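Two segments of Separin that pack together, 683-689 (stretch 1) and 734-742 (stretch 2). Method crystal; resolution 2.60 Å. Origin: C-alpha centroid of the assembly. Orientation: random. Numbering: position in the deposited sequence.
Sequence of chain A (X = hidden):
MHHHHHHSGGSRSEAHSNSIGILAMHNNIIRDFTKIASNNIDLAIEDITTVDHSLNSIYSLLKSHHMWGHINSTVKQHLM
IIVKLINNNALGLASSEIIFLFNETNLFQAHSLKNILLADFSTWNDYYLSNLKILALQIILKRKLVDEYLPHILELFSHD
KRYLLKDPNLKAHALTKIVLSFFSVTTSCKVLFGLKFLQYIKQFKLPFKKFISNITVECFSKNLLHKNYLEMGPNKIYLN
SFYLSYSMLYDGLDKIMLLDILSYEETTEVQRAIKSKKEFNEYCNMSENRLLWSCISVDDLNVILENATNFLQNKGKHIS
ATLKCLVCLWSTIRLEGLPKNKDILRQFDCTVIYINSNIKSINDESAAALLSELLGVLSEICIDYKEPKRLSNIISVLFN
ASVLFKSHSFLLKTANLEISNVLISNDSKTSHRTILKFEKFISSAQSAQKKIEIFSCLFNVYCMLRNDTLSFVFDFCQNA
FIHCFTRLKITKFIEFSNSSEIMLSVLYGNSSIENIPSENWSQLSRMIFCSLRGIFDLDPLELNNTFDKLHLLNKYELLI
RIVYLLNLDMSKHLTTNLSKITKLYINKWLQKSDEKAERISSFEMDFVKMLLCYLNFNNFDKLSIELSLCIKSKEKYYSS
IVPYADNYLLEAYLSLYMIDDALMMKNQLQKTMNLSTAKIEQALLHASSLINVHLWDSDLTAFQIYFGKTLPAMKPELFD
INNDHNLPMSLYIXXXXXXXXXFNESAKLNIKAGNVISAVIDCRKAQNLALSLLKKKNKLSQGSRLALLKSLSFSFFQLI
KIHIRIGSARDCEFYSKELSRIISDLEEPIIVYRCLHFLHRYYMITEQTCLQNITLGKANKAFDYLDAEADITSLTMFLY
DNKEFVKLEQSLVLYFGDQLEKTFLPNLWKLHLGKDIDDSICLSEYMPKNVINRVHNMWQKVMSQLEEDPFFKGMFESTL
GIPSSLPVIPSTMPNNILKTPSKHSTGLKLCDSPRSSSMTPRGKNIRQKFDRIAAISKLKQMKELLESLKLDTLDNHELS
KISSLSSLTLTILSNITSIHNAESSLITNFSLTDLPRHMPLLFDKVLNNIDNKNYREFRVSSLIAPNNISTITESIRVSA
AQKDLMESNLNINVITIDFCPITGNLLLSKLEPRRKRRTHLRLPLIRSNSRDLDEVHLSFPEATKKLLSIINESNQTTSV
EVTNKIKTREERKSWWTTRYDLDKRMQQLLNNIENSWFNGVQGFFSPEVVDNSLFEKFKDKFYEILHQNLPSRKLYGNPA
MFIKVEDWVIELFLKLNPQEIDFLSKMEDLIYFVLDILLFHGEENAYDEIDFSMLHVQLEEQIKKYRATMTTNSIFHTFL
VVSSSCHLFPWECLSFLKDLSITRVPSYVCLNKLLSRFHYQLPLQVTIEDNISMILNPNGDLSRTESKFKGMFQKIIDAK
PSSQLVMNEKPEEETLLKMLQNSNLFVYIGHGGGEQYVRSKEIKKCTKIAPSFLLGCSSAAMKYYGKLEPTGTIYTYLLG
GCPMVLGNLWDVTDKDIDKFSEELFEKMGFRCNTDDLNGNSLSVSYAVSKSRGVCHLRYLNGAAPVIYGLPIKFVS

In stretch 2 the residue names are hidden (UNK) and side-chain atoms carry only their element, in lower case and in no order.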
ATOM      1  N   ALA A 683       2.083  17.169   2.683  1.00 75.56           N
ATOM      2  CA  ALA A 683       3.480  16.817   2.464  1.00 68.66           C
ATOM      3  C   ALA A 683       3.615  15.322   2.232  1.00 70.39           C
ATOM      4  O   ALA A 683       4.416  14.877   1.410  1.00 67.54           O
ATOM      5  CB  ALA A 683       4.325  17.249   3.640  1.00 67.62           C
ATOM      6  N   LEU A 684       2.829  14.545   2.971  1.00 70.25           N
ATOM      7  CA  LEU A 684       2.787  13.113   2.762  1.00 62.09           C
ATOM      8  C   LEU A 684       2.298  12.847   1.350  1.00 67.13           C
ATOM      9  O   LEU A 684       2.822  11.980   0.642  1.00 69.23           O
ATOM     10  CB  LEU A 684       1.887  12.435   3.791  1.00 59.10           C
ATOM     11  CG  LEU A 684       2.518  12.053   5.137  1.00 62.54           C
ATOM     12  CD1 LEU A 684       1.436  11.709   6.159  1.00 66.76           C
ATOM     13  CD2 LEU A 684       3.494  10.893   4.992  1.00 57.44           C
ATOM     14  N   LEU A 685       1.306  13.618   0.932  1.00 66.54           N
ATOM     15  CA  LEU A 685       0.724  13.432  -0.382  1.00 66.22           C
ATOM     16  C   LEU A 685       1.711  13.761  -1.493  1.00 63.36           C
ATOM     17  O   LEU A 685       1.870  13.003  -2.437  1.00 67.79           O
ATOM     18  CB  LEU A 685      -0.518  14.287  -0.522  1.00 68.57           C
ATOM     19  CG  LEU A 685      -1.469  13.797  -1.599  1.00 68.73           C
ATOM     20  CD1 LEU A 685      -2.062  12.494  -1.123  1.00 55.91           C
ATOM     21  CD2 LEU A 685      -2.542  14.858  -1.859  1.00 73.81           C
ATOM     22  N   HIS A 686       2.370  14.899  -1.370  1.00 63.84           N
ATOM     23  CA  HIS A 686       3.375  15.305  -2.328  1.00 66.84           C
ATOM     24  C   HIS A 686       4.508  14.252  -2.411  1.00 70.70           C
ATOM     25  O   HIS A 686       4.892  13.810  -3.504  1.00 66.36           O
ATOM     26  CB  HIS A 686       3.902  16.693  -1.934  1.00 68.02           C
ATOM     27  CG  HIS A 686       4.981  17.225  -2.830  1.00 81.50           C
ATOM     28  ND1 HIS A 686       5.006  17.002  -4.190  1.00 82.63           N
ATOM     29  CD2 HIS A 686       6.069  17.987  -2.555  1.00 83.75           C
ATOM     30  CE1 HIS A 686       6.069  17.593  -4.712  1.00 85.44           C
ATOM     31  NE2 HIS A 686       6.727  18.202  -3.743  1.00 83.12           N
ATOM     32  N   ALA A 687       5.013  13.823  -1.257  1.00 65.34           N
ATOM     33  CA  ALA A 687       6.175  12.941  -1.207  1.00 63.13           C
ATOM     34  C   ALA A 687       5.841  11.551  -1.743  1.00 69.31           C
ATOM     35  O   ALA A 687       6.630  10.941  -2.455  1.00 63.82           O
ATOM     36  CB  ALA A 687       6.719  12.847   0.221  1.00 59.77           C
ATOM     37  N   SER A 688       4.663  11.055  -1.401  1.00 68.71           N
ATOM     38  CA  SER A 688       4.285   9.723  -1.816  1.00 66.38           C
ATOM     39  C   SER A 688       4.284   9.594  -3.343  1.00 65.70           C
ATOM     40  O   SER A 688       4.657   8.557  -3.883  1.00 69.09           O
ATOM     41  CB  SER A 688       2.915   9.364  -1.247  1.00 60.29           C
ATOM     42  OG  SER A 688       2.739   7.962  -1.187  1.00 63.81           O
ATOM     43  N   SER A 689       3.885  10.652  -4.034  1.00 57.92           N
ATOM     44  CA  SER A 689       3.744  10.591  -5.481  1.00 66.60           C
ATOM     45  C   SER A 689       5.092  10.594  -6.194  1.00 70.14           C
ATOM     46  O   SER A 689       5.201  10.132  -7.331  1.00 69.01           O
ATOM     47  CB  SER A 689       2.903  11.762  -5.986  1.00 62.37           C
ATOM     48  OG  SER A 689       3.563  12.987  -5.740  1.00 65.64           O
ATOM     49  N   UNK A 734      -0.003   6.814   8.118  1.00 63.71           N
ATOM     50  CA  UNK A 734       0.324   7.297   6.782  1.00 58.60           C
ATOM     51  C   UNK A 734       1.822   7.571   6.623  1.00 60.66           C
ATOM     52  O   UNK A 734       2.374   7.362   5.545  1.00 63.78           O
ATOM     53  c   UNK A 734      -1.905   8.245   5.946  1.00 66.25           C
ATOM     54  c   UNK A 734      -0.494   8.550   6.457  1.00 62.22           C
ATOM     55  n   UNK A 734      -4.870  10.457   4.843  1.00 81.09           N
ATOM     56  c   UNK A 734      -4.144   9.207   5.279  1.00 78.50           C
ATOM     57  c   UNK A 734      -2.774   9.498   5.894  1.00 74.21           C
ATOM     58  N   UNK A 735       2.471   8.029   7.694  1.00 65.01           N
ATOM     59  CA  UNK A 735       3.925   8.212   7.712  1.00 62.99           C
ATOM     60  C   UNK A 735       4.657   6.870   7.513  1.00 59.77           C
ATOM     61  O   UNK A 735       5.566   6.757   6.689  1.00 55.06           O
ATOM     62  c   UNK A 735       4.392   8.890   9.042  1.00 63.18           C
ATOM     63  c   UNK A 735       5.861   8.653   9.308  1.00 63.40           C
ATOM     64  c   UNK A 735       4.099  10.385   9.019  1.00 64.55           C
ATOM     65  N   UNK A 736       4.250   5.856   8.266  1.00 61.05           N
ATOM     66  CA  UNK A 736       4.870   4.550   8.163  1.00 60.29           C
ATOM     67  C   UNK A 736       4.684   4.017   6.756  1.00 60.97           C
ATOM     68  O   UNK A 736       5.614   3.486   6.168  1.00 60.35           O
ATOM     69  c   UNK A 736       3.956   3.115  11.676  1.00 69.71           C
ATOM     70  c   UNK A 736       4.290   3.554   9.182  1.00 61.44           C
ATOM     71  c   UNK A 736       4.493   4.066  10.608  1.00 63.29           C
ATOM     72  c   UNK A 736       4.966   2.213   9.052  1.00 56.88           C
ATOM     73  N   UNK A 737       3.483   4.180   6.209  1.00 62.46           N
ATOM     74  CA  UNK A 737       3.215   3.762   4.834  1.00 58.61           C
ATOM     75  C   UNK A 737       4.117   4.479   3.827  1.00 55.99           C
ATOM     76  O   UNK A 737       4.521   3.883   2.833  1.00 57.27           O
ATOM     77  c   UNK A 737       0.867   1.659   4.766  1.00 57.64           C
ATOM     78  c   UNK A 737       0.719   3.115   5.162  1.00 60.71           C
ATOM     79  c   UNK A 737       1.752   3.998   4.467  1.00 56.90           C
ATOM     80  c   UNK A 737      -0.684   3.616   4.854  1.00 60.21           C
ATOM     81  N   UNK A 738       4.425   5.752   4.078  1.00 56.90           N
ATOM     82  CA  UNK A 738       5.318   6.498   3.196  1.00 59.28           C
ATOM     83  C   UNK A 738       6.689   5.838   3.165  1.00 62.76           C
ATOM     84  O   UNK A 738       7.283   5.637   2.101  1.00 58.88           O
ATOM     85  c   UNK A 738       5.457   7.957   3.642  1.00 51.57           C
ATOM     86  c   UNK A 738       6.463   8.771   2.829  1.00 48.54           C
ATOM     87  c   UNK A 738       6.935   9.994   3.581  1.00 52.22           C
ATOM     88  c   UNK A 738       5.882   9.141   1.484  1.00 50.34           C
ATOM     89  N   UNK A 739       7.186   5.507   4.352  1.00 58.31           N
ATOM     90  CA  UNK A 739       8.516   4.949   4.491  1.00 59.46           C
ATOM     91  C   UNK A 739       8.559   3.523   3.970  1.00 61.63           C
ATOM     92  O   UNK A 739       9.588   3.064   3.512  1.00 63.75           O
ATOM     93  c   UNK A 739       9.400   6.432   6.361  1.00 60.05           C
ATOM     94  n   UNK A 739      10.700   6.694   6.359  1.00 55.72           N
ATOM     95  o   UNK A 739       8.558   7.268   6.697  1.00 65.13           O
ATOM     96  c   UNK A 739       8.977   5.019   5.945  1.00 56.73           C
ATOM     97  N   UNK A 740       7.431   2.831   4.029  1.00 61.38           N
ATOM     98  CA  UNK A 740       7.328   1.506   3.454  1.00 59.27           C
ATOM     99  C   UNK A 740       7.495   1.610   1.941  1.00 60.88           C
ATOM    100  O   UNK A 740       8.263   0.864   1.323  1.00 59.00           O
ATOM    101  c   UNK A 740       5.996   0.410   5.278  1.00 62.41           C
ATOM    102  c   UNK A 740       4.690  -0.194   5.796  1.00 60.59           C
ATOM    103  c   UNK A 740       5.689  -0.311   2.861  1.00 53.35           C
ATOM    104  c   UNK A 740       5.986   0.848   3.805  1.00 58.61           C
ATOM    105  N   UNK A 741       6.787   2.568   1.357  1.00 58.63           N
ATOM    106  CA  UNK A 741       6.835   2.798  -0.077  1.00 54.98           C
ATOM    107  C   UNK A 741       8.229   3.236  -0.528  1.00 59.40           C
ATOM    108  O   UNK A 741       8.656   2.880  -1.616  1.00 63.98           O
ATOM    109  c   UNK A 741       4.165   5.063  -3.694  1.00 59.88           C
ATOM    110  c   UNK A 741       5.356   3.808  -1.914  1.00 49.88           C
ATOM    111  n   UNK A 741       3.531   6.347  -4.034  1.00 62.11           N
ATOM    112  c   UNK A 741       4.498   5.001  -2.231  1.00 52.58           C
ATOM    113  c   UNK A 741       5.795   3.845  -0.474  1.00 50.42           C
ATOM    114  N   UNK A 742       8.937   4.003   0.295  1.00 60.40           N
ATOM    115  CA  UNK A 742      10.271   4.440  -0.077  1.00 58.54           C
ATOM    116  C   UNK A 742      11.196   3.236  -0.176  1.00 60.29           C
ATOM    117  O   UNK A 742      11.868   3.053  -1.186  1.00 58.50           O
ATOM    118  c   UNK A 742      10.546   7.820   1.838  1.00 58.97           C
ATOM    119  c   UNK A 742      10.847   5.454   0.914  1.00 62.38           C
ATOM    120  c   UNK A 742      10.124   6.800   0.794  1.00 64.18           C
ATOM    121  c   UNK A 742      12.307   5.667   0.640  1.00 62.83           C
TER

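Position 734 carries four side-chain carbons in an unbranched row that ends in a nitrogen. Its CB lies 3.7 Å from L684 CD1, while the far end of the chain leads away from stretch 1. A linear chain of this length with a terminal amine is lysine, K734, and it meets L684 through the base of its chain.

At position 735 there are three carbons, the first carrying the other two. Its CA is 3.8 Å from L684 CD2, and one of the two terminal carbons comes within 4.1 Å of the same methyl. Forking at CB with no longer arm identifies V735; the closer methyl is CG2.

Position 736 has four carbons, forked at the first, with one arm two carbons long. It points away from stretch 1 and touches nothing there. The shape is that of isoleucine, I736.

Four carbons are again present at 737, but the fork is at the second. The side chain leaves the helix sideways and makes no contact with stretch 1. This is L737.

Position 738 repeats that pattern of four carbons forked at the second, now directed toward stretch 1. Its CB sits 3.8 Å from L684 CD2, and one terminal carbon reaches both A687 and S688. The residue is L738, whose CD1 lies 4.0 Å from A687 CB and 3.7 Å from S688 N.

Position 739 has two carbons, the second bearing one oxygen and one nitrogen, and touches nothing on stretch 1. This short amide is asparagine, N739.

Position 740 has four carbons forked at the first, one arm two carbons long, and is out of reach of stretch 1; it is I740.

At 741, four carbons in a row end in a nitrogen, which approaches the backbone oxygen of S688. The residue is K741. Its extended chain, with all four chi angles near t, delivers NZ to S688 O in a very short hydrogen bond of 2.5 Å; a weak one joins NZ to S688 OG at 3.4 Å.

Position 742, with four carbons forked at the first and one longer arm, touches nothing on stretch 1; it is I742.

The two helices run nearly parallel, their directions 14° apart and their axes 10.1 Å apart at closest approach. L684 packs against K734, V735 and L738, and L738 extends the apolar contact to A687. Farther along, K741 adds a polar clamp on S688.

Stretch 2, residues 734-742: KVILLNIKI
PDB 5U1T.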